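Local structure of steroid delta-isomerase (3MSO) at residues S4-A9 / Q74-D79; G29-L34 / V54-L59; K97-I102 / E114-P119. The protein is probably an NTF2-like isomerase that moves the carbon-carbon double bond of a ketosteroid into conjugation with its carbonyl group. One frame throughout, in Å; residues are numbered along the deposited sequence.

Contact 1 of 3, residues S4-A9 / Q74-D79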
loop_
_atom_site.group_PDB
_atom_site.type_symbol
_atom_site.label_atom_id
_atom_site.label_comp_id
_atom_site.label_asym_id
_atom_site.label_seq_id
_atom_site.Cartn_x
_atom_site.Cartn_y
_atom_site.Cartn_z
ATOM N N SER B 4 13.342 -23.333 -24.807
ATOM C CA SER B 4 13.366 -24.575 -24.040
ATOM C C SER B 4 14.342 -24.519 -22.862
ATOM O O SER B 4 15.523 -24.181 -23.001
ATOM C CB SER B 4 13.640 -25.785 -24.931
ATOM N N LEU B 5 13.808 -24.862 -21.699
ATOM C CA LEU B 5 14.463 -24.874 -20.400
ATOM C C LEU B 5 14.567 -26.330 -19.899
ATOM O O LEU B 5 13.740 -27.155 -20.297
ATOM C CB LEU B 5 13.522 -24.094 -19.441
ATOM C CG LEU B 5 13.949 -22.769 -18.806
ATOM C CD1 LEU B 5 14.749 -21.899 -19.755
ATOM C CD2 LEU B 5 12.733 -22.010 -18.337
ATOM N N PRO B 6 15.469 -26.636 -18.934
ATOM C CA PRO B 6 15.521 -28.007 -18.381
ATOM C C PRO B 6 14.374 -28.346 -17.410
ATOM O O PRO B 6 14.608 -28.631 -16.225
ATOM C CB PRO B 6 16.881 -28.032 -17.679
ATOM C CG PRO B 6 17.095 -26.617 -17.234
ATOM C CD PRO B 6 16.510 -25.768 -18.334
ATOM N N LEU B 7 13.132 -28.310 -17.912
ATOM C CA LEU B 7 11.921 -28.573 -17.141
ATOM C C LEU B 7 11.430 -29.973 -17.345
ATOM O O LEU B 7 11.683 -30.552 -18.393
ATOM C CB LEU B 7 10.803 -27.605 -17.559
ATOM C CG LEU B 7 10.921 -26.168 -17.127
ATOM C CD1 LEU B 7 9.730 -25.382 -17.621
ATOM C CD2 LEU B 7 11.002 -26.049 -15.597
ATOM N N GLU B 8 10.651 -30.493 -16.378
ATOM C CA GLU B 8 9.991 -31.781 -16.470
ATOM C C GLU B 8 9.001 -31.696 -17.639
ATOM O O GLU B 8 8.412 -30.640 -17.877
ATOM C CB GLU B 8 9.249 -32.097 -15.171
ATOM C CG GLU B 8 10.141 -32.461 -13.992
ATOM C CD GLU B 8 9.427 -33.073 -12.799
ATOM O OE1 GLU B 8 8.177 -32.989 -12.725
ATOM O OE2 GLU B 8 10.128 -33.658 -11.942
ATOM N N ALA B 9 8.844 -32.785 -18.374
ATOM C CA ALA B 9 7.992 -32.843 -19.558
ATOM C C ALA B 9 6.606 -32.248 -19.338
ATOM O O ALA B 9 6.183 -31.382 -20.110
ATOM C CB ALA B 9 7.908 -34.272 -20.094
ATOM N N GLN B 74 13.487 -16.364 -18.754
ATOM C CA GLN B 74 12.787 -17.525 -18.222
ATOM C C GLN B 74 13.847 -18.396 -17.583
ATOM O O GLN B 74 14.837 -18.765 -18.223
ATOM C CB GLN B 74 12.019 -18.271 -19.325
ATOM C CG GLN B 74 10.964 -17.376 -19.956
ATOM C CD GLN B 74 10.019 -18.073 -20.867
ATOM O OE1 GLN B 74 9.831 -19.284 -20.794
ATOM N NE2 GLN B 74 9.382 -17.296 -21.721
ATOM N N LEU B 75 13.663 -18.671 -16.306
ATOM C CA LEU B 75 14.602 -19.419 -15.497
ATOM C C LEU B 75 13.918 -20.618 -14.858
ATOM O O LEU B 75 12.785 -20.514 -14.385
ATOM C CB LEU B 75 15.179 -18.493 -14.395
ATOM C CG LEU B 75 15.710 -17.106 -14.842
ATOM C CD1 LEU B 75 14.666 -16.007 -14.616
ATOM C CD2 LEU B 75 17.014 -16.776 -14.160
ATOM N N ALA B 76 14.615 -21.749 -14.827
ATOM C CA ALA B 76 14.116 -22.995 -14.246
ATOM C C ALA B 76 14.922 -23.418 -13.017
ATOM O O ALA B 76 16.146 -23.251 -12.986
ATOM C CB ALA B 76 14.161 -24.104 -15.295
ATOM N N SER B 77 14.246 -24.004 -12.026
ATOM C CA SER B 77 14.917 -24.574 -10.853
ATOM C C SER B 77 15.569 -25.928 -11.276
ATOM O O SER B 77 15.128 -26.523 -12.277
ATOM C CB SER B 77 13.912 -24.798 -9.732
ATOM O OG SER B 77 12.880 -25.669 -10.157
ATOM N N ALA B 78 16.590 -26.417 -10.529
ATOM C CA ALA B 78 17.260 -27.689 -10.888
ATOM C C ALA B 78 16.356 -28.938 -10.864
ATOM O O ALA B 78 16.665 -29.920 -11.539
ATOM C CB ALA B 78 18.494 -27.919 -10.036
ATOM N N ASP B 79 15.238 -28.897 -10.129
ATOM C CA ASP B 79 14.302 -30.021 -10.087
ATOM C C ASP B 79 13.301 -30.051 -11.273
ATOM O O ASP B 79 12.461 -30.954 -11.341
ATOM C CB ASP B 79 13.592 -30.072 -8.719
ATOM C CG ASP B 79 12.508 -29.048 -8.456
ATOM O OD1 ASP B 79 12.405 -28.080 -9.224
ATOM O OD2 ASP B 79 11.787 -29.196 -7.453
#
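Leu5 and Ala76 face each other directly: both CB atoms point across the gap, and Leu5 CG comes to 3.8 Å from Ala76 CB. The isobutyl group of Leu5 lies along the strand from Ala76 back to Gln74. Its CD1 lies 3.5 Å from the carbonyl O of Gln74, while CD2 rests 3.9 Å from Gln74 CB, the next side chain on that strand face. Leu7 meets the Ala76 methyl as well, its CG beside the backbone N (chi1 -73°) and its CD2 3.7 Å from Ala76 CB. The two leucines are brought round by an inverse gamma turn centred on Pro6, closed by a hydrogen bond of 2.7 Å from Leu7 N to Leu5 O.

Polar groups finish the contact around Asp79. Glu8, the N-cap of helix 9-23, extends its side chain past the backbone of Asp79, and its OE2 forms a salt bridge with Arg81. Asp79 OD1 is met nearly along its C-O axis by Ser77 OG at 2.6 Å, and also takes the backbone N of Arg81, so two bonds fix the carboxylate at the turn. Residues 75-77 pair antiparallel with a strand of the second subunit. The N-terminal segment thus packs over the strand that is outermost within the chain in the curved sheet of an NTF2-like alpha+beta fold, where that sheet runs on into the second subunit.

Contact 2 of 3, residues G29-L34 / V54-L59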
loop_
_atom_site.group_PDB
_atom_site.type_symbol
_atom_site.label_atom_id
_atom_site.label_comp_id
_atom_site.label_asym_id
_atom_site.label_seq_id
_atom_site.Cartn_x
_atom_site.Cartn_y
_atom_site.Cartn_z
ATOM N N GLY B 29 -9.105 -21.158 -20.737
ATOM C CA GLY B 29 -8.661 -22.538 -20.541
ATOM C C GLY B 29 -7.818 -22.770 -19.296
ATOM O O GLY B 29 -7.386 -23.899 -19.034
ATOM N N LEU B 30 -7.585 -21.702 -18.512
ATOM C CA LEU B 30 -6.768 -21.731 -17.309
ATOM C C LEU B 30 -7.184 -22.734 -16.226
ATOM O O LEU B 30 -6.284 -23.407 -15.727
ATOM C CB LEU B 30 -6.538 -20.320 -16.767
ATOM C CG LEU B 30 -5.694 -20.130 -15.514
ATOM C CD1 LEU B 30 -4.302 -20.729 -15.659
ATOM C CD2 LEU B 30 -5.590 -18.678 -15.196
ATOM N N PRO B 31 -8.475 -22.936 -15.858
ATOM C CA PRO B 31 -8.772 -23.928 -14.800
ATOM C C PRO B 31 -8.225 -25.352 -15.034
ATOM O O PRO B 31 -7.957 -26.061 -14.058
ATOM C CB PRO B 31 -10.296 -23.879 -14.690
ATOM C CG PRO B 31 -10.654 -22.520 -15.164
ATOM C CD PRO B 31 -9.715 -22.257 -16.297
ATOM N N ARG B 32 -7.986 -25.727 -16.317
ATOM C CA ARG B 32 -7.461 -27.019 -16.746
ATOM C C ARG B 32 -5.998 -27.190 -16.303
ATOM O O ARG B 32 -5.601 -28.300 -15.941
ATOM C CB ARG B 32 -7.570 -27.133 -18.284
ATOM C CG ARG B 32 -7.576 -28.562 -18.831
ATOM C CD ARG B 32 -6.863 -28.645 -20.172
ATOM N N LEU B 33 -5.207 -26.097 -16.333
ATOM C CA LEU B 33 -3.785 -26.083 -15.985
ATOM C C LEU B 33 -3.536 -26.030 -14.489
ATOM O O LEU B 33 -2.400 -26.276 -14.054
ATOM C CB LEU B 33 -3.050 -24.907 -16.692
ATOM C CG LEU B 33 -3.293 -24.725 -18.206
ATOM C CD1 LEU B 33 -2.547 -23.546 -18.738
ATOM C CD2 LEU B 33 -2.904 -25.960 -19.001
ATOM N N LEU B 34 -4.577 -25.685 -13.701
ATOM C CA LEU B 34 -4.463 -25.531 -12.250
ATOM C C LEU B 34 -4.789 -26.784 -11.459
ATOM O O LEU B 34 -5.676 -27.559 -11.850
ATOM C CB LEU B 34 -5.361 -24.393 -11.753
ATOM C CG LEU B 34 -5.132 -23.014 -12.320
ATOM C CD1 LEU B 34 -6.255 -22.088 -11.891
ATOM C CD2 LEU B 34 -3.788 -22.462 -11.901
ATOM N N VAL B 54 -10.753 -19.459 -7.420
ATOM C CA VAL B 54 -10.248 -18.167 -6.925
ATOM C C VAL B 54 -9.014 -17.740 -7.729
ATOM O O VAL B 54 -8.961 -16.608 -8.225
ATOM C CB VAL B 54 -9.908 -18.220 -5.404
ATOM C CG1 VAL B 54 -9.659 -16.826 -4.849
ATOM C CG2 VAL B 54 -11.002 -18.932 -4.610
ATOM N N VAL B 55 -8.034 -18.664 -7.854
ATOM C CA VAL B 55 -6.767 -18.485 -8.579
ATOM C C VAL B 55 -7.000 -18.093 -10.045
ATOM O O VAL B 55 -6.387 -17.130 -10.524
ATOM C CB VAL B 55 -5.856 -19.729 -8.428
ATOM C CG1 VAL B 55 -4.667 -19.676 -9.379
ATOM C CG2 VAL B 55 -5.381 -19.885 -6.988
ATOM N N SER B 56 -7.909 -18.816 -10.736
ATOM C CA SER B 56 -8.243 -18.578 -12.143
ATOM C C SER B 56 -8.806 -17.174 -12.326
ATOM O O SER B 56 -8.410 -16.452 -13.247
ATOM C CB SER B 56 -9.239 -19.618 -12.640
ATOM O OG SER B 56 -9.386 -19.535 -14.045
HETATM N N MSE B 57 -9.662 -16.771 -11.391
HETATM C CA MSE B 57 -10.325 -15.491 -11.394
HETATM C C MSE B 57 -9.366 -14.326 -11.198
HETATM O O MSE B 57 -9.493 -13.327 -11.902
HETATM C CB MSE B 57 -11.423 -15.501 -10.353
HETATM C CG MSE B 57 -12.489 -14.483 -10.627
HETATM SE SE MSE B 57 -12.968 -13.682 -8.960
HETATM C CE MSE B 57 -11.258 -12.680 -8.587
ATOM N N ILE B 58 -8.411 -14.445 -10.261
ATOM C CA ILE B 58 -7.437 -13.374 -10.022
ATOM C C ILE B 58 -6.490 -13.268 -11.221
ATOM O O ILE B 58 -6.249 -12.150 -11.699
ATOM C CB ILE B 58 -6.702 -13.509 -8.653
ATOM C CG1 ILE B 58 -7.700 -13.500 -7.520
ATOM C CG2 ILE B 58 -5.690 -12.387 -8.441
ATOM C CD1 ILE B 58 -7.347 -14.315 -6.498
ATOM N N LEU B 59 -6.031 -14.435 -11.756
ATOM C CA LEU B 59 -5.130 -14.468 -12.914
ATOM C C LEU B 59 -5.775 -13.906 -14.169
ATOM O O LEU B 59 -5.074 -13.305 -14.980
ATOM C CB LEU B 59 -4.508 -15.845 -13.166
ATOM C CG LEU B 59 -3.510 -16.330 -12.114
ATOM C CD1 LEU B 59 -3.232 -17.817 -12.276
ATOM C CD2 LEU B 59 -2.211 -15.558 -12.185
#
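Ser56 meets two side chains of 29-34. With OG anti to its backbone N (chi1 -170°), the hydroxyl O lies over the face of the Pro31 ring toward its CG-CD side, 3.4 Å from Pro31 CG, a van der Waals approach to carbon. Ser56 CB, in turn, lies 3.9 Å from Leu34 CD1. That methyl also meets Val55 CG1 at 3.8 Å, the two branched chains crossing obliquely. One turn further along helix 52-65, Leu59 is met by Leu30, whose CG is anti to its backbone N (chi1 -179°); this carries Leu30 CD2 to 3.6 Å from Leu59 CB, and these two side chains cross at about a right angle.

Such packing of helices, here the short turn about 30-33 and the longer helix 52-65, over the curved sheet is a feature of the NTF2-like alpha+beta cone, to which the SnoaL-like domain belongs. Leu59 N bonds Val55 O at 3.0 Å, placing Val55 and Leu59 one turn apart on the same side. The helix about 30-33 is held less well, its firmest bond being Leu33 N to Leu30 O, also 3.0 Å. Further out, Trp18 of helix 9-23 touches Leu30, Ile110 backs Leu34, and Phe40 lies against both Val55 and Leu59, seating them on strand 38-41.

Contact 3 of 3, residues K97-I102 / E114-P119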
loop_
_atom_site.group_PDB
_atom_site.type_symbol
_atom_site.label_atom_id
_atom_site.label_comp_id
_atom_site.label_asym_id
_atom_site.label_seq_id
_atom_site.Cartn_x
_atom_site.Cartn_y
_atom_site.Cartn_z
ATOM N N LYS B 97 7.963 -3.799 -13.654
ATOM C CA LYS B 97 8.777 -4.981 -13.844
ATOM C C LYS B 97 8.265 -6.036 -12.877
ATOM O O LYS B 97 7.856 -5.690 -11.752
ATOM C CB LYS B 97 10.205 -4.583 -13.484
ATOM C CG LYS B 97 11.253 -5.343 -14.188
ATOM C CD LYS B 97 11.317 -5.151 -15.686
ATOM C CE LYS B 97 11.936 -6.436 -16.182
ATOM N NZ LYS B 97 13.188 -6.772 -15.420
ATOM N N GLY B 98 8.232 -7.287 -13.318
ATOM C CA GLY B 98 7.710 -8.347 -12.469
ATOM C C GLY B 98 8.145 -9.752 -12.798
ATOM O O GLY B 98 8.827 -9.984 -13.798
ATOM N N ILE B 99 7.723 -10.705 -11.940
ATOM C CA ILE B 99 7.966 -12.136 -12.112
ATOM C C ILE B 99 6.730 -12.977 -11.826
ATOM O O ILE B 99 5.992 -12.692 -10.899
ATOM C CB ILE B 99 9.197 -12.692 -11.322
ATOM C CG1 ILE B 99 9.063 -12.513 -9.792
ATOM C CG2 ILE B 99 10.514 -12.158 -11.858
ATOM C CD1 ILE B 99 9.619 -13.716 -8.942
ATOM N N ASP B 100 6.524 -14.035 -12.616
ATOM C CA ASP B 100 5.515 -15.064 -12.359
ATOM C C ASP B 100 6.401 -16.221 -11.902
ATOM O O ASP B 100 7.248 -16.666 -12.688
ATOM C CB ASP B 100 4.751 -15.474 -13.642
ATOM C CG ASP B 100 3.768 -14.441 -14.155
ATOM O OD1 ASP B 100 3.123 -13.776 -13.324
ATOM O OD2 ASP B 100 3.603 -14.339 -15.395
HETATM N N MSE B 101 6.314 -16.614 -10.620
HETATM C CA MSE B 101 7.093 -17.735 -10.091
HETATM C C MSE B 101 6.133 -18.907 -9.900
HETATM O O MSE B 101 5.379 -18.948 -8.932
HETATM C CB MSE B 101 7.863 -17.376 -8.813
HETATM C CG MSE B 101 8.706 -18.546 -8.257
HETATM SE SE MSE B 101 10.286 -17.938 -7.278
HETATM C CE MSE B 101 9.463 -16.814 -5.978
ATOM N N ILE B 102 6.153 -19.829 -10.866
ATOM C CA ILE B 102 5.252 -20.975 -10.943
ATOM C C ILE B 102 5.917 -22.286 -10.508
ATOM O O ILE B 102 6.978 -22.649 -11.038
ATOM C CB ILE B 102 4.652 -21.106 -12.400
ATOM C CG1 ILE B 102 4.208 -19.722 -12.994
ATOM C CG2 ILE B 102 3.540 -22.175 -12.469
ATOM C CD1 ILE B 102 3.885 -19.717 -14.434
ATOM N N GLU B 114 3.125 -17.426 -7.621
ATOM C CA GLU B 114 3.574 -16.276 -6.849
ATOM C C GLU B 114 4.029 -15.153 -7.763
ATOM O O GLU B 114 4.880 -15.356 -8.628
ATOM C CB GLU B 114 4.682 -16.733 -5.917
ATOM C CG GLU B 114 5.152 -15.712 -4.913
ATOM C CD GLU B 114 6.140 -16.265 -3.904
ATOM O OE1 GLU B 114 6.484 -17.465 -3.988
ATOM O OE2 GLU B 114 6.584 -15.482 -3.037
ATOM N N VAL B 115 3.439 -13.965 -7.585
ATOM C CA VAL B 115 3.778 -12.785 -8.392
ATOM C C VAL B 115 4.481 -11.733 -7.522
ATOM O O VAL B 115 4.103 -11.545 -6.370
ATOM C CB VAL B 115 2.514 -12.204 -9.103
ATOM C CG1 VAL B 115 2.847 -10.963 -9.936
ATOM C CG2 VAL B 115 1.833 -13.258 -9.969
HETATM N N MSE B 116 5.522 -11.081 -8.069
HETATM C CA MSE B 116 6.230 -9.940 -7.445
HETATM C C MSE B 116 6.343 -8.848 -8.522
HETATM O O MSE B 116 6.532 -9.142 -9.706
HETATM C CB MSE B 116 7.629 -10.288 -6.940
HETATM C CG MSE B 116 7.655 -11.462 -5.987
HETATM SE SE MSE B 116 9.371 -11.619 -5.129
HETATM C CE MSE B 116 9.119 -13.407 -4.413
ATOM N N VAL B 117 6.192 -7.603 -8.106
ATOM C CA VAL B 117 6.243 -6.445 -8.985
ATOM C C VAL B 117 7.156 -5.408 -8.332
ATOM O O VAL B 117 7.263 -5.367 -7.104
ATOM C CB VAL B 117 4.786 -5.936 -9.294
ATOM C CG1 VAL B 117 4.754 -4.462 -9.709
ATOM C CG2 VAL B 117 4.105 -6.811 -10.359
ATOM N N ARG B 118 7.869 -4.637 -9.161
ATOM C CA ARG B 118 8.726 -3.510 -8.769
ATOM C C ARG B 118 8.607 -2.398 -9.848
ATOM O O ARG B 118 8.350 -2.735 -11.014
ATOM C CB ARG B 118 10.181 -3.946 -8.531
ATOM C CG ARG B 118 10.909 -4.462 -9.769
ATOM C CD ARG B 118 12.411 -4.459 -9.546
ATOM N NE ARG B 118 12.950 -3.097 -9.529
ATOM C CZ ARG B 118 13.327 -2.437 -10.615
ATOM N NH1 ARG B 118 13.248 -3.010 -11.809
ATOM N NH2 ARG B 118 13.798 -1.202 -10.517
ATOM N N PRO B 119 8.787 -1.094 -9.523
ATOM C CA PRO B 119 9.074 -0.499 -8.194
ATOM C C PRO B 119 7.802 -0.301 -7.373
ATOM O O PRO B 119 6.723 -0.686 -7.820
ATOM C CB PRO B 119 9.739 0.830 -8.560
ATOM C CG PRO B 119 9.044 1.241 -9.826
ATOM C CD PRO B 119 8.658 -0.044 -10.553
#
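Glu114 OE2 is gripped twice from outside its own chain, by Arg118 NH1 of the second subunit and by Lys97 NZ of the second subunit, each an intersubunit salt bridge. The reciprocal bridges run from Lys97 and Arg118 to Glu114 of the second subunit; Lys97 NZ also pairs with Glu86, and Arg118 NE bonds Ser42 O of the second subunit. Lys97 NZ and Arg118 NH1 of one chain stand 5.2 Å apart, so the partner carboxylate probably offsets their repulsion. Their stems lie side by side, Lys97 CB 3.8 Å from Arg118 CG.

The backbone beneath is the antiparallel hairpin of strands 94-104 and 110-118, central to the sheet of the NTF2-like fold; the axes of 97-102 and 114-118 approach to 4.6 Å at 171°. Three hydrogen-bonded pairs supply six bonds. Met101 N meets Glu114 O at 2.8 Å, nearly along the C=O axis, whereas in the return bond Glu114 N approaches from above the carbonyl plane of Met101 O. On the face with Glu114, the selenomethionine Met101 bends at chi3 (56°), which sets its CE 3.6 Å from Glu114 OE1. Met101 CE also lies 3.8 Å from CE of Met116, an extended selenomethionine. Ile99 CG1 lies alongside Met116 CB, 3.9 Å away. On the opposite face, Asp100 OD1 passes 3.6 Å from Val115 CG2, while OD2 is hydrogen-bonded to Tyr71 OH, with Phe87 and Phe113 against the Asp100 side chain.

Contacts 1 and 3 reach the same sheet and both touch the second subunit: 74-79 extends it edge to edge, whereas 97-102 / 114-119 turns a face of mixed charged and apolar side chains toward that partner. Their centres are 18 Å apart, their nearest atoms about 6 Å, with strand 82-91 lying between. Contact 2 lies across the chain's centre from contact 3, 17 Å between centres and about 5 Å between nearest atoms. Phe40 and Phe113 bridge these two, each touching side chains of both. Contacts 1 and 2 are 22 Å apart, centre to centre. As in other NTF2-like enzymes, any pocket would probably lie on the sheet face that carries Asp100, facing the helices; no ligand marks it.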